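Local coordinates for de novo design, hyper stable, disulfide-rich mini protein (Synthetic construct, PDB 5JG9) that is a de novo designed, disulfide-rich mini protein made to be hyperstable rather than to carry out a natural function, at residues A[8-13]-A[38-43]. Residues are numbered along the deposited sequence; the frame is centred on the assembly and turned at random.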
ATOM      1  N   LYS A   8       4.087  -5.419  -1.934  1.00 22.47           N
ATOM      2  CA  LYS A   8       5.157  -4.817  -2.726  1.00 22.90           C
ATOM      3  C   LYS A   8       4.701  -4.855  -4.192  1.00 23.64           C
ATOM      4  O   LYS A   8       4.332  -5.899  -4.682  1.00 21.08           O
ATOM      5  CB  LYS A   8       6.518  -5.496  -2.532  1.00 27.44           C
ATOM      6  CG  LYS A   8       7.714  -4.712  -3.128  1.00 29.30           C
ATOM      7  CD  LYS A   8       9.070  -5.401  -3.039  1.00 33.09           C
ATOM      8  CE  LYS A   8       9.050  -6.820  -3.629  1.00 36.03           C
ATOM      9  NZ  LYS A   8      10.306  -7.486  -3.280  1.00 40.36           N
ATOM     10  N   ARG A   9       4.835  -3.731  -4.916  1.00 24.76           N
ATOM     11  CA  ARG A   9       4.241  -3.614  -6.277  1.00 25.32           C
ATOM     12  C   ARG A   9       5.218  -3.137  -7.322  1.00 22.88           C
ATOM     13  O   ARG A   9       5.015  -2.097  -7.911  1.00 20.92           O
ATOM     14  CB  ARG A   9       2.995  -2.706  -6.236  1.00 25.53           C
ATOM     15  CG  ARG A   9       1.875  -3.276  -5.369  1.00 27.71           C
ATOM     16  CD  ARG A   9       1.352  -4.500  -6.067  1.00 30.04           C
ATOM     17  NE  ARG A   9       0.204  -5.084  -5.430  1.00 33.49           N
ATOM     18  CZ  ARG A   9       0.179  -6.256  -4.760  1.00 38.11           C
ATOM     19  NH1 ARG A   9       1.314  -7.015  -4.498  1.00 35.33           N
ATOM     20  NH2 ARG A   9      -1.008  -6.618  -4.255  1.00 42.50           N
ATOM     21  N   CYS A  10       6.296  -3.895  -7.515  1.00 24.20           N
ATOM     22  CA  CYS A  10       7.338  -3.507  -8.474  1.00 22.35           C
ATOM     23  C   CYS A  10       6.786  -3.376  -9.904  1.00 22.73           C
ATOM     24  O   CYS A  10       7.353  -2.652 -10.725  1.00 22.41           O
ATOM     25  CB  CYS A  10       8.506  -4.511  -8.426  1.00 23.49           C
ATOM     26  SG  CYS A  10       9.414  -4.581  -6.835  1.00 24.21           S
ATOM     27  N   GLY A  11       5.697  -4.086 -10.204  1.00 21.49           N
ATOM     28  CA  GLY A  11       5.101  -4.052 -11.606  1.00 24.82           C
ATOM     29  C   GLY A  11       4.141  -2.896 -11.788  1.00 26.30           C
ATOM     30  O   GLY A  11       3.386  -2.913 -12.712  1.00 26.98           O
ATOM     31  N   GLN A  12       4.121  -1.933 -10.858  1.00 25.97           N
ATOM     32  CA  GLN A  12       3.256  -0.774 -10.956  1.00 29.48           C
ATOM     33  C   GLN A  12       4.066   0.459 -10.657  1.00 30.87           C
ATOM     34  O   GLN A  12       4.938   0.463  -9.820  1.00 30.36           O
ATOM     35  CB  GLN A  12       2.172  -0.892  -9.905  1.00 28.69           C
ATOM     36  CG  GLN A  12       1.321  -2.165 -10.018  1.00 29.66           C
ATOM     37  CD  GLN A  12       0.091  -2.281  -9.108  1.00 29.36           C
ATOM     38  OE1 GLN A  12      -0.779  -3.175  -9.309  1.00 35.50           O
ATOM     39  NE2 GLN A  12       0.051  -1.512  -8.084  1.00 27.97           N
ATOM     40  N   ASP A  13       3.672   1.562 -11.276  1.00 36.31           N
ATOM     41  CA  ASP A  13       4.175   2.896 -10.875  1.00 38.24           C
ATOM     42  C   ASP A  13       3.610   3.448  -9.544  1.00 35.57           C
ATOM     43  O   ASP A  13       2.599   2.973  -8.950  1.00 34.02           O
ATOM     44  CB  ASP A  13       4.073   3.931 -12.017  1.00 44.34           C
ATOM     45  CG  ASP A  13       2.660   4.441 -12.303  1.00 48.21           C
ATOM     46  OD1 ASP A  13       2.519   5.086 -13.362  1.00 53.09           O
ATOM     47  OD2 ASP A  13       1.726   4.237 -11.513  1.00 50.83           O
ATOM     48  N   GLY A  38      13.723  -0.517  -2.101  1.00 27.56           N
ATOM     49  CA  GLY A  38      14.456  -0.225  -3.290  1.00 29.11           C
ATOM     50  C   GLY A  38      13.749   0.868  -4.062  1.00 28.77           C
ATOM     51  O   GLY A  38      13.405   1.906  -3.468  1.00 28.12           O
ATOM     52  N   ASN A  39      13.479   0.624  -5.332  1.00 26.27           N
ATOM     53  CA  ASN A  39      12.631   1.589  -6.090  1.00 27.58           C
ATOM     54  C   ASN A  39      11.176   1.175  -6.270  1.00 25.12           C
ATOM     55  O   ASN A  39      10.473   1.835  -7.064  1.00 24.90           O
ATOM     56  CB  ASN A  39      13.252   1.823  -7.485  1.00 30.63           C
ATOM     57  CG  ASN A  39      12.742   3.067  -8.166  1.00 34.18           C
ATOM     58  OD1 ASN A  39      12.413   4.104  -7.517  1.00 37.80           O
ATOM     59  ND2 ASN A  39      12.604   2.979  -9.511  1.00 35.44           N
ATOM     60  N   CYS A  40      10.750   0.102  -5.611  1.00 23.67           N
ATOM     61  CA  CYS A  40       9.387  -0.419  -5.671  1.00 23.91           C
ATOM     62  C   CYS A  40       8.582   0.163  -4.563  1.00 26.32           C
ATOM     63  O   CYS A  40       9.074   0.253  -3.415  1.00 26.06           O
ATOM     64  CB  CYS A  40       9.418  -1.926  -5.473  1.00 23.79           C
ATOM     65  SG  CYS A  40      10.338  -2.804  -6.737  1.00 23.33           S
ATOM     66  N   TYR A  41       7.358   0.565  -4.865  1.00 25.47           N
ATOM     67  CA  TYR A  41       6.439   1.081  -3.899  1.00 25.96           C
ATOM     68  C   TYR A  41       5.656  -0.073  -3.297  1.00 23.79           C
ATOM     69  O   TYR A  41       5.452  -1.112  -3.937  1.00 20.31           O
ATOM     70  CB  TYR A  41       5.514   2.143  -4.522  1.00 26.60           C
ATOM     71  CG  TYR A  41       6.310   3.374  -4.785  1.00 27.17           C
ATOM     72  CD1 TYR A  41       7.010   3.513  -5.955  1.00 28.25           C
ATOM     73  CD2 TYR A  41       6.386   4.404  -3.824  1.00 28.84           C
ATOM     74  CE1 TYR A  41       7.859   4.581  -6.162  1.00 30.57           C
ATOM     75  CE2 TYR A  41       7.163   5.524  -4.039  1.00 31.16           C
ATOM     76  CZ  TYR A  41       7.904   5.605  -5.191  1.00 32.43           C
ATOM     77  OH  TYR A  41       8.702   6.680  -5.412  1.00 34.92           O
ATOM     78  N   VAL A  42       5.324   0.138  -2.017  1.00 21.69           N
ATOM     79  CA  VAL A  42       4.798  -0.873  -1.112  1.00 21.74           C
ATOM     80  C   VAL A  42       3.556  -0.239  -0.451  1.00 20.90           C
ATOM     81  O   VAL A  42       3.623   0.807   0.117  1.00 21.09           O
ATOM     82  CB  VAL A  42       5.857  -1.332  -0.033  1.00 21.89           C
ATOM     83  CG1 VAL A  42       5.242  -2.354   0.933  1.00 21.75           C
ATOM     84  CG2 VAL A  42       7.076  -1.932  -0.694  1.00 23.64           C
ATOM     85  N   CYS A  43       2.421  -0.898  -0.578  1.00 21.15           N
ATOM     86  CA  CYS A  43       1.211  -0.604   0.192  1.00 22.30           C
ATOM     87  C   CYS A  43       1.235  -1.337   1.547  1.00 22.99           C
ATOM     88  O   CYS A  43       1.256  -2.592   1.594  1.00 23.23           O
ATOM     89  CB  CYS A  43      -0.037  -1.001  -0.572  1.00 22.16           C
ATOM     90  SG  CYS A  43      -1.509  -0.642   0.382  1.00 23.38           S
TER
HETATM   91  O   HOH W   1       6.553   0.312  -7.736  1.00 19.81           O
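A single water is gripped from both segments: it accepts from Tyr41 N at 3.0 Å and donates to Gln12 O at 2.6 Å, so it joins the strand to the far end of the type I turn running from Arg9 to Gln12. Gln12 N closes this turn on Arg9 O. The carbonyl of Tyr41 is met directly: Arg9 N stands 2.9 Å from Tyr41 O, and it comes in almost in line with the carbonyl, at a C=O...N angle of 169°.

From inside this turn, Cys10 is joined to Cys40 by a disulfide, which ties the turn covalently to the first residue of strand 40-46. Each SG lies anti to its own carbonyl carbon, and the S–S bond is twisted to a chi3 of 107°. The fold is a three-stranded antiparallel sheet packed on one helix, with strand 40-46 in the middle, between 5-8 and 31-37. Here the chain leaves the central strand at the end of edge strand 5-8 and turns toward helix 14-28, which Asp13 caps at its N-terminus through Arg16 N. The disulfide links this strand-to-helix connection to the start of the central strand, while Cys43 carries a second disulfide to Cys21 of the helix.

Lys8 and Val42 form the last bridge between strands 5-8 and 40-46, an antiparallel non-hydrogen-bonded pair, with their side chains on the same face. Lys8 CG sits 3.7 Å from Val42 CG2 and 4.0 Å from Cys40 CB, so the lysine's aliphatic base touches both residues before its chain bends at chi3 and the amine heads off. Arg9 bends at chi2, and its NH1 donates back to the carbonyl of the preceding residue, Lys8 O, at 3.2 Å, from above the carbonyl plane; its side chain also touches Val17 of the helix.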